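Local coordinates for uncharacterized protein (Nitrosospira multiformis, PDB 3P51) that is of unknown function but, as a polyketide cyclase/lipid-transport family member of the Bet v 1-like clan, probably binds a hydrophobic ligand, at residues P13-H25 / D60-Y74. Residues are numbered along the deposited sequence; the frame is centred on the assembly and turned at random.
Sequences PVERVWSRIRNFH and DTLIAYSEIERRIMY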
ATOM      1  N   PRO A  13       9.113 -18.645 -13.922  1.00 44.86           N
ATOM      2  CA  PRO A  13       7.817 -17.970 -13.835  1.00 44.92           C
ATOM      3  C   PRO A  13       7.411 -17.769 -12.386  1.00 42.37           C
ATOM      4  O   PRO A  13       7.812 -18.543 -11.514  1.00 40.46           O
ATOM      5  CB  PRO A  13       6.862 -18.915 -14.578  1.00 44.24           C
ATOM      6  CG  PRO A  13       7.560 -20.217 -14.673  1.00 49.12           C
ATOM      7  CD  PRO A  13       9.031 -19.954 -14.595  1.00 47.62           C
ATOM      8  N   VAL A  14       6.639 -16.720 -12.130  1.00 41.97           N
ATOM      9  CA  VAL A  14       6.324 -16.323 -10.761  1.00 39.99           C
ATOM     10  C   VAL A  14       5.569 -17.416 -10.003  1.00 40.81           C
ATOM     11  O   VAL A  14       5.766 -17.574  -8.802  1.00 43.01           O
ATOM     12  CB  VAL A  14       5.544 -14.989 -10.727  1.00 37.54           C
ATOM     13  CG1 VAL A  14       4.123 -15.182 -11.257  1.00 42.88           C
ATOM     14  CG2 VAL A  14       5.530 -14.390  -9.318  1.00 35.55           C
ATOM     15  N   GLU A  15       4.714 -18.167 -10.697  1.00 38.86           N
ATOM     16  CA  GLU A  15       3.968 -19.260 -10.064  1.00 42.07           C
ATOM     17  C   GLU A  15       4.905 -20.322  -9.501  1.00 43.07           C
ATOM     18  O   GLU A  15       4.643 -20.907  -8.449  1.00 40.80           O
ATOM     19  CB  GLU A  15       3.008 -19.922 -11.048  1.00 47.12           C
ATOM     20  CG  GLU A  15       1.835 -19.056 -11.510  1.00 50.37           C
ATOM     21  CD  GLU A  15       2.200 -18.091 -12.631  1.00 51.44           C
ATOM     22  OE1 GLU A  15       3.296 -18.245 -13.226  1.00 46.22           O
ATOM     23  OE2 GLU A  15       1.383 -17.182 -12.915  1.00 54.16           O
ATOM     24  N   ARG A  16       5.993 -20.580 -10.216  1.00 41.87           N
ATOM     25  CA  ARG A  16       6.972 -21.567  -9.776  1.00 44.11           C
ATOM     26  C   ARG A  16       7.790 -21.061  -8.592  1.00 44.58           C
ATOM     27  O   ARG A  16       8.035 -21.794  -7.617  1.00 40.16           O
ATOM     28  CB  ARG A  16       7.894 -21.923 -10.939  1.00 48.06           C
ATOM     29  CG  ARG A  16       8.787 -23.117 -10.697  1.00 57.01           C
ATOM     30  CD  ARG A  16       8.945 -23.905 -11.984  1.00 67.60           C
ATOM     31  NE  ARG A  16       9.979 -24.926 -11.873  1.00 78.01           N
ATOM     32  CZ  ARG A  16      11.234 -24.761 -12.277  1.00 83.27           C
ATOM     33  NH1 ARG A  16      11.616 -23.610 -12.818  1.00 83.18           N
ATOM     34  NH2 ARG A  16      12.111 -25.748 -12.140  1.00 85.51           N
ATOM     35  N   VAL A  17       8.232 -19.813  -8.671  1.00 42.85           N
ATOM     36  CA  VAL A  17       8.997 -19.246  -7.567  1.00 39.88           C
ATOM     37  C   VAL A  17       8.136 -19.196  -6.313  1.00 39.96           C
ATOM     38  O   VAL A  17       8.579 -19.581  -5.237  1.00 39.02           O
ATOM     39  CB  VAL A  17       9.530 -17.842  -7.879  1.00 36.45           C
ATOM     40  CG1 VAL A  17      10.364 -17.357  -6.717  1.00 33.34           C
ATOM     41  CG2 VAL A  17      10.376 -17.858  -9.157  1.00 35.02           C
ATOM     42  N   TRP A  18       6.899 -18.728  -6.451  1.00 39.50           N
ATOM     43  CA  TRP A  18       6.000 -18.666  -5.299  1.00 38.70           C
ATOM     44  C   TRP A  18       5.794 -20.059  -4.708  1.00 41.00           C
ATOM     45  O   TRP A  18       5.872 -20.247  -3.499  1.00 34.45           O
ATOM     46  CB  TRP A  18       4.653 -18.031  -5.688  1.00 32.20           C
ATOM     47  CG  TRP A  18       3.694 -17.837  -4.519  1.00 34.65           C
ATOM     48  CD1 TRP A  18       2.428 -18.353  -4.403  1.00 35.29           C
ATOM     49  CD2 TRP A  18       3.931 -17.093  -3.311  1.00 33.47           C
ATOM     50  NE1 TRP A  18       1.867 -17.968  -3.207  1.00 35.50           N
ATOM     51  CE2 TRP A  18       2.761 -17.192  -2.522  1.00 34.81           C
ATOM     52  CE3 TRP A  18       5.009 -16.343  -2.828  1.00 36.61           C
ATOM     53  CZ2 TRP A  18       2.640 -16.572  -1.267  1.00 34.36           C
ATOM     54  CZ3 TRP A  18       4.894 -15.726  -1.564  1.00 38.71           C
ATOM     55  CH2 TRP A  18       3.717 -15.851  -0.807  1.00 37.90           C
ATOM     56  N   SER A  19       5.536 -21.044  -5.566  1.00 41.50           N
ATOM     57  CA  SER A  19       5.288 -22.395  -5.081  1.00 39.79           C
ATOM     58  C   SER A  19       6.429 -22.873  -4.189  1.00 42.25           C
ATOM     59  O   SER A  19       6.228 -23.633  -3.237  1.00 41.83           O
ATOM     60  CB  SER A  19       5.072 -23.361  -6.250  1.00 42.78           C
ATOM     61  OG  SER A  19       5.108 -24.695  -5.782  1.00 51.46           O
ATOM     62  N   ARG A  20       7.633 -22.415  -4.501  1.00 41.48           N
ATOM     63  CA  ARG A  20       8.824 -22.833  -3.778  1.00 37.35           C
ATOM     64  C   ARG A  20       8.997 -22.127  -2.416  1.00 40.40           C
ATOM     65  O   ARG A  20       9.423 -22.754  -1.448  1.00 40.59           O
ATOM     66  CB  ARG A  20      10.060 -22.599  -4.654  1.00 36.99           C
ATOM     67  CG  ARG A  20      11.382 -23.076  -4.040  1.00 37.24           C
ATOM     68  CD  ARG A  20      11.468 -24.598  -4.017  1.00 42.13           C
ATOM     69  NE  ARG A  20      12.828 -25.066  -3.736  1.00 47.98           N
ATOM     70  CZ  ARG A  20      13.208 -25.683  -2.620  1.00 51.76           C
ATOM     71  NH1 ARG A  20      12.325 -25.924  -1.659  1.00 51.34           N
ATOM     72  NH2 ARG A  20      14.473 -26.073  -2.472  1.00 50.37           N
ATOM     73  N   ILE A  21       8.666 -20.835  -2.337  1.00 35.85           N
ATOM     74  CA  ILE A  21       8.961 -20.049  -1.129  1.00 35.87           C
ATOM     75  C   ILE A  21       7.751 -19.753  -0.246  1.00 38.26           C
ATOM     76  O   ILE A  21       7.893 -19.154   0.806  1.00 41.79           O
ATOM     77  CB  ILE A  21       9.587 -18.693  -1.487  1.00 33.97           C
ATOM     78  CG1 ILE A  21       8.583 -17.825  -2.252  1.00 33.82           C
ATOM     79  CG2 ILE A  21      10.863 -18.890  -2.297  1.00 33.29           C
ATOM     80  CD1 ILE A  21       8.834 -16.342  -2.121  1.00 39.03           C
ATOM     81  N   ARG A  22       6.566 -20.181  -0.668  1.00 40.46           N
ATOM     82  CA  ARG A  22       5.321 -19.691  -0.072  1.00 39.38           C
ATOM     83  C   ARG A  22       5.023 -20.230   1.330  1.00 40.73           C
ATOM     84  O   ARG A  22       4.102 -19.764   1.993  1.00 41.68           O
ATOM     85  CB  ARG A  22       4.128 -19.968  -1.006  1.00 32.56           C
ATOM     86  CG  ARG A  22       3.646 -21.409  -1.038  1.00 35.09           C
ATOM     87  CD  ARG A  22       2.491 -21.579  -2.045  1.00 37.80           C
ATOM     88  NE  ARG A  22       2.121 -22.981  -2.217  1.00 49.57           N
ATOM     89  CZ  ARG A  22       1.020 -23.542  -1.721  1.00 52.60           C
ATOM     90  NH1 ARG A  22       0.151 -22.819  -1.017  1.00 48.69           N
ATOM     91  NH2 ARG A  22       0.780 -24.829  -1.945  1.00 53.06           N
ATOM     92  N   ASN A  23       5.802 -21.206   1.778  1.00 37.39           N
ATOM     93  CA  ASN A  23       5.535 -21.861   3.055  1.00 38.99           C
ATOM     94  C   ASN A  23       6.469 -21.358   4.157  1.00 38.68           C
ATOM     95  O   ASN A  23       7.665 -21.600   4.120  1.00 35.93           O
ATOM     96  CB  ASN A  23       5.634 -23.383   2.903  1.00 38.82           C
ATOM     97  CG  ASN A  23       5.135 -24.125   4.129  1.00 46.35           C
ATOM     98  OD1 ASN A  23       5.454 -23.762   5.257  1.00 46.47           O
ATOM     99  ND2 ASN A  23       4.328 -25.157   3.913  1.00 48.12           N
ATOM    100  N   PHE A  24       5.911 -20.637   5.124  1.00 36.29           N
ATOM    101  CA  PHE A  24       6.698 -20.035   6.206  1.00 34.31           C
ATOM    102  C   PHE A  24       7.520 -21.089   6.964  1.00 36.47           C
ATOM    103  O   PHE A  24       8.560 -20.772   7.526  1.00 36.82           O
ATOM    104  CB  PHE A  24       5.759 -19.252   7.137  1.00 30.21           C
ATOM    105  CG  PHE A  24       6.434 -18.559   8.290  1.00 33.12           C
ATOM    106  CD1 PHE A  24       7.093 -17.349   8.105  1.00 37.87           C
ATOM    107  CD2 PHE A  24       6.350 -19.082   9.577  1.00 33.09           C
ATOM    108  CE1 PHE A  24       7.700 -16.686   9.186  1.00 37.27           C
ATOM    109  CE2 PHE A  24       6.951 -18.427  10.667  1.00 33.55           C
ATOM    110  CZ  PHE A  24       7.626 -17.225  10.466  1.00 31.03           C
ATOM    111  N   HIS A  25       7.080 -22.347   6.953  1.00 35.17           N
ATOM    112  CA  HIS A  25       7.825 -23.397   7.651  1.00 37.22           C
ATOM    113  C   HIS A  25       8.739 -24.237   6.752  1.00 44.22           C
ATOM    114  O   HIS A  25       9.388 -25.165   7.237  1.00 43.49           O
ATOM    115  CB  HIS A  25       6.888 -24.325   8.423  1.00 35.99           C
ATOM    116  CG  HIS A  25       6.227 -23.680   9.601  1.00 37.65           C
ATOM    117  ND1 HIS A  25       4.898 -23.879   9.910  1.00 40.07           N
ATOM    118  CD2 HIS A  25       6.713 -22.851  10.553  1.00 36.37           C
ATOM    119  CE1 HIS A  25       4.592 -23.196  10.996  1.00 37.04           C
ATOM    120  NE2 HIS A  25       5.677 -22.561  11.407  1.00 37.50           N
ATOM    121  N   ASP A  60      11.314 -16.280  14.506  1.00 39.70           N
ATOM    122  CA  ASP A  60      10.408 -15.450  13.682  1.00 35.98           C
ATOM    123  C   ASP A  60       8.931 -15.749  13.963  1.00 39.13           C
ATOM    124  O   ASP A  60       8.562 -16.907  14.178  1.00 38.23           O
ATOM    125  CB  ASP A  60      10.615 -15.737  12.187  1.00 32.91           C
ATOM    126  CG  ASP A  60      11.964 -15.258  11.648  1.00 39.87           C
ATOM    127  OD1 ASP A  60      12.612 -14.387  12.269  1.00 43.80           O
ATOM    128  OD2 ASP A  60      12.365 -15.748  10.567  1.00 42.35           O
ATOM    129  N   THR A  61       8.085 -14.717  13.910  1.00 34.03           N
ATOM    130  CA  THR A  61       6.629 -14.892  13.895  1.00 28.02           C
ATOM    131  C   THR A  61       6.025 -14.339  12.599  1.00 31.78           C
ATOM    132  O   THR A  61       6.378 -13.239  12.173  1.00 31.07           O
ATOM    133  CB  THR A  61       5.969 -14.170  15.076  1.00 33.22           C
ATOM    134  OG1 THR A  61       6.505 -14.680  16.300  1.00 35.63           O
ATOM    135  CG2 THR A  61       4.476 -14.403  15.076  1.00 29.49           C
ATOM    136  N   LEU A  62       5.126 -15.102  11.969  1.00 31.39           N
ATOM    137  CA  LEU A  62       4.431 -14.639  10.768  1.00 27.45           C
ATOM    138  C   LEU A  62       3.387 -13.601  11.177  1.00 31.88           C
ATOM    139  O   LEU A  62       2.468 -13.900  11.959  1.00 33.08           O
ATOM    140  CB  LEU A  62       3.748 -15.819  10.059  1.00 30.40           C
ATOM    141  CG  LEU A  62       3.077 -15.601   8.700  1.00 30.01           C
ATOM    142  CD1 LEU A  62       4.081 -15.091   7.663  1.00 26.82           C
ATOM    143  CD2 LEU A  62       2.429 -16.900   8.219  1.00 29.15           C
ATOM    144  N   ILE A  63       3.524 -12.379  10.669  1.00 28.16           N
ATOM    145  CA  ILE A  63       2.625 -11.296  11.073  1.00 29.48           C
ATOM    146  C   ILE A  63       1.685 -10.864   9.945  1.00 29.41           C
ATOM    147  O   ILE A  63       0.704 -10.153  10.178  1.00 31.59           O
ATOM    148  CB  ILE A  63       3.412 -10.081  11.594  1.00 29.12           C
ATOM    149  CG1 ILE A  63       4.224  -9.445  10.459  1.00 33.89           C
ATOM    150  CG2 ILE A  63       4.344 -10.497  12.768  1.00 29.08           C
ATOM    151  CD1 ILE A  63       5.096  -8.267  10.909  1.00 33.02           C
ATOM    152  N   ALA A  64       1.998 -11.276   8.717  1.00 31.67           N
ATOM    153  CA  ALA A  64       1.103 -11.039   7.594  1.00 29.16           C
ATOM    154  C   ALA A  64       1.463 -11.981   6.453  1.00 31.88           C
ATOM    155  O   ALA A  64       2.636 -12.312   6.248  1.00 31.96           O
ATOM    156  CB  ALA A  64       1.158  -9.572   7.131  1.00 27.76           C
ATOM    157  N   TYR A  65       0.441 -12.413   5.722  1.00 30.74           N
ATOM    158  CA  TYR A  65       0.614 -13.317   4.589  1.00 32.83           C
ATOM    159  C   TYR A  65      -0.406 -12.943   3.517  1.00 35.20           C
ATOM    160  O   TYR A  65      -1.583 -12.711   3.814  1.00 33.03           O
ATOM    161  CB  TYR A  65       0.401 -14.764   5.036  1.00 35.40           C
ATOM    162  CG  TYR A  65       0.781 -15.816   4.019  1.00 31.37           C
ATOM    163  CD1 TYR A  65       1.949 -16.554   4.162  1.00 32.32           C
ATOM    164  CD2 TYR A  65      -0.030 -16.080   2.927  1.00 31.76           C
ATOM    165  CE1 TYR A  65       2.300 -17.537   3.233  1.00 35.18           C
ATOM    166  CE2 TYR A  65       0.307 -17.060   1.992  1.00 35.56           C
ATOM    167  CZ  TYR A  65       1.481 -17.782   2.156  1.00 36.80           C
ATOM    168  OH  TYR A  65       1.829 -18.755   1.239  1.00 37.74           O
ATOM    169  N   SER A  66       0.055 -12.857   2.275  1.00 36.59           N
ATOM    170  CA  SER A  66      -0.817 -12.543   1.158  1.00 31.68           C
ATOM    171  C   SER A  66      -0.594 -13.512  -0.001  1.00 33.78           C
ATOM    172  O   SER A  66       0.470 -13.524  -0.630  1.00 32.06           O
ATOM    173  CB  SER A  66      -0.611 -11.106   0.689  1.00 32.64           C
ATOM    174  OG  SER A  66      -1.538 -10.789  -0.348  1.00 33.17           O
ATOM    175  N   GLU A  67      -1.598 -14.340  -0.269  1.00 33.40           N
ATOM    176  CA  GLU A  67      -1.540 -15.230  -1.411  1.00 32.53           C
ATOM    177  C   GLU A  67      -1.715 -14.389  -2.675  1.00 36.05           C
ATOM    178  O   GLU A  67      -1.037 -14.613  -3.681  1.00 38.45           O
ATOM    179  CB  GLU A  67      -2.645 -16.287  -1.317  1.00 37.76           C
ATOM    180  CG  GLU A  67      -2.793 -17.147  -2.566  1.00 40.24           C
ATOM    181  CD  GLU A  67      -1.605 -18.078  -2.773  1.00 45.19           C
ATOM    182  OE1 GLU A  67      -0.819 -18.280  -1.820  1.00 43.61           O
ATOM    183  OE2 GLU A  67      -1.460 -18.610  -3.892  1.00 47.54           O
ATOM    184  N   ILE A  68      -2.627 -13.418  -2.621  1.00 35.10           N
ATOM    185  CA  ILE A  68      -2.928 -12.620  -3.803  1.00 35.02           C
ATOM    186  C   ILE A  68      -1.753 -11.729  -4.199  1.00 36.84           C
ATOM    187  O   ILE A  68      -1.464 -11.586  -5.380  1.00 36.26           O
ATOM    188  CB  ILE A  68      -4.224 -11.799  -3.642  1.00 37.44           C
ATOM    189  CG1 ILE A  68      -4.542 -11.027  -4.930  1.00 46.14           C
ATOM    190  CG2 ILE A  68      -4.139 -10.866  -2.450  1.00 31.74           C
ATOM    191  CD1 ILE A  68      -5.785 -10.146  -4.824  1.00 49.84           C
ATOM    192  N   GLU A  69      -1.050 -11.156  -3.219  1.00 32.87           N
ATOM    193  CA  GLU A  69       0.100 -10.305  -3.538  1.00 34.96           C
ATOM    194  C   GLU A  69       1.415 -11.081  -3.478  1.00 36.47           C
ATOM    195  O   GLU A  69       2.467 -10.537  -3.797  1.00 42.36           O
ATOM    196  CB  GLU A  69       0.192  -9.104  -2.588  1.00 41.04           C
ATOM    197  CG  GLU A  69      -1.091  -8.288  -2.438  1.00 47.80           C
ATOM    198  CD  GLU A  69      -1.467  -7.536  -3.694  1.00 59.17           C
ATOM    199  OE1 GLU A  69      -0.593  -7.392  -4.577  1.00 61.82           O
ATOM    200  OE2 GLU A  69      -2.640  -7.096  -3.802  1.00 63.20           O
ATOM    201  N   ARG A  70       1.360 -12.341  -3.051  1.00 33.56           N
ATOM    202  CA  ARG A  70       2.573 -13.150  -2.930  1.00 33.35           C
ATOM    203  C   ARG A  70       3.570 -12.482  -2.004  1.00 35.88           C
ATOM    204  O   ARG A  70       4.694 -12.171  -2.404  1.00 35.76           O
ATOM    205  CB  ARG A  70       3.227 -13.370  -4.297  1.00 35.29           C
ATOM    206  CG  ARG A  70       2.313 -14.030  -5.334  1.00 36.79           C
ATOM    207  CD  ARG A  70       3.113 -14.486  -6.545  1.00 38.39           C
ATOM    208  NE  ARG A  70       2.291 -15.210  -7.516  1.00 38.32           N
ATOM    209  CZ  ARG A  70       1.676 -14.636  -8.545  1.00 38.59           C
ATOM    210  NH1 ARG A  70       1.790 -13.324  -8.745  1.00 34.21           N
ATOM    211  NH2 ARG A  70       0.939 -15.370  -9.372  1.00 40.32           N
ATOM    212  N   ARG A  71       3.157 -12.272  -0.758  1.00 34.61           N
ATOM    213  CA  ARG A  71       3.992 -11.606   0.232  1.00 31.26           C
ATOM    214  C   ARG A  71       3.957 -12.333   1.570  1.00 34.57           C
ATOM    215  O   ARG A  71       2.907 -12.807   1.995  1.00 31.39           O
ATOM    216  CB  ARG A  71       3.512 -10.175   0.460  1.00 32.13           C
ATOM    217  CG  ARG A  71       4.397  -9.413   1.436  1.00 34.70           C
ATOM    218  CD  ARG A  71       3.792  -8.080   1.828  1.00 35.83           C
ATOM    219  NE  ARG A  71       3.359  -7.298   0.673  1.00 40.64           N
ATOM    220  CZ  ARG A  71       4.157  -6.516  -0.041  1.00 40.21           C
ATOM    221  NH1 ARG A  71       5.435  -6.419   0.262  1.00 38.60           N
ATOM    222  NH2 ARG A  71       3.679  -5.830  -1.061  1.00 41.84           N
ATOM    223  N   ILE A  72       5.109 -12.394   2.231  1.00 35.26           N
ATOM    224  CA  ILE A  72       5.226 -12.953   3.567  1.00 31.49           C
ATOM    225  C   ILE A  72       5.876 -11.889   4.456  1.00 34.95           C
ATOM    226  O   ILE A  72       6.930 -11.371   4.111  1.00 32.81           O
ATOM    227  CB  ILE A  72       6.150 -14.182   3.556  1.00 33.45           C
ATOM    228  CG1 ILE A  72       5.554 -15.310   2.718  1.00 39.41           C
ATOM    229  CG2 ILE A  72       6.443 -14.649   4.979  1.00 35.83           C
ATOM    230  CD1 ILE A  72       6.443 -16.543   2.660  1.00 42.56           C
HETATM  231  N   MSE A  73       5.258 -11.553   5.587  1.00 32.64           N
HETATM  232  CA  MSE A  73       5.868 -10.587   6.497  1.00 34.00           C
HETATM  233  C   MSE A  73       6.000 -11.197   7.872  1.00 31.17           C
HETATM  234  O   MSE A  73       5.108 -11.896   8.328  1.00 31.17           O
HETATM  235  CB  MSE A  73       5.042  -9.311   6.619  1.00 33.97           C
HETATM  236  CG  MSE A  73       4.862  -8.531   5.333  1.00 46.98           C
HETATM  237 SE   MSE A  73       3.845  -6.873   5.657  1.00 56.97          SE
HETATM  238  CE  MSE A  73       4.662  -6.420   7.357  1.00 24.32           C
ATOM    239  N   TYR A  74       7.097 -10.903   8.551  1.00 33.27           N
ATOM    240  CA  TYR A  74       7.333 -11.518   9.843  1.00 33.16           C
ATOM    241  C   TYR A  74       8.110 -10.591  10.755  1.00 34.14           C
ATOM    242  O   TYR A  74       8.852  -9.716  10.291  1.00 33.35           O
ATOM    243  CB  TYR A  74       8.122 -12.815   9.657  1.00 35.50           C
ATOM    244  CG  TYR A  74       9.425 -12.602   8.919  1.00 38.20           C
ATOM    245  CD1 TYR A  74      10.605 -12.333   9.606  1.00 43.05           C
ATOM    246  CD2 TYR A  74       9.472 -12.652   7.529  1.00 36.69           C
ATOM    247  CE1 TYR A  74      11.804 -12.120   8.927  1.00 45.17           C
ATOM    248  CE2 TYR A  74      10.658 -12.448   6.847  1.00 36.82           C
ATOM    249  CZ  TYR A  74      11.814 -12.181   7.546  1.00 41.41           C
ATOM    250  OH  TYR A  74      12.988 -11.974   6.860  1.00 44.91           O
TER
HETATM  251  O   HOH W   1      -0.187 -20.092  -0.029  1.00 41.52           O
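Trp18 of helix 14-21 lies flat between two arginines, one from each segment. Arg70 CA sits over the face of the indole six-membered ring, 3.6 Å from its centroid, a CH-pi contact, while CB of Arg22 closes the opposite face. A chi1 of -176° swings the indole away from its own backbone N toward the turn joining strands 58-66 and 71-78, which has a G1 beta bulge at Arg70 and Arg71. At its edge NE1 donates to Glu67 OE1 (3.0 Å, 163°); the oxygen lies in the ring plane, but the proton arrives from above the carboxylate plane. Beyond the indole, the extended Arg70 chain lays one guanidinium face on Val14 CG1. Glu15 OE2 is 4.0 Å from Arg70 NH2, beyond a salt bridge and with no N-H aimed at it.

Tyr65 comes from the opposite direction to Trp18, its ring turned 52° from the indole, and its OH donates to Arg22 O (2.6 Å). One water ties the corner together, giving protons to Tyr65 OH and Glu67 OE1 and accepting from Arg22 NH1. Farther along, Phe24 takes Leu62 CB squarely over one face, 3.9 Å from the ring centroid, and Ile72 fills in between Trp18 and Phe24, its CD1 3.5 Å from Ile21 O. Arg52 adds a cation-pi contact to Phe24.

Helix 14-21 and residues 22-25 thus meet the curved sheet of this Bet v 1-like fold through ring faces, with hydrogen bonds at ring edges. Arg22, linked to Glu67 through the water without direct contact, probably favours its charged form.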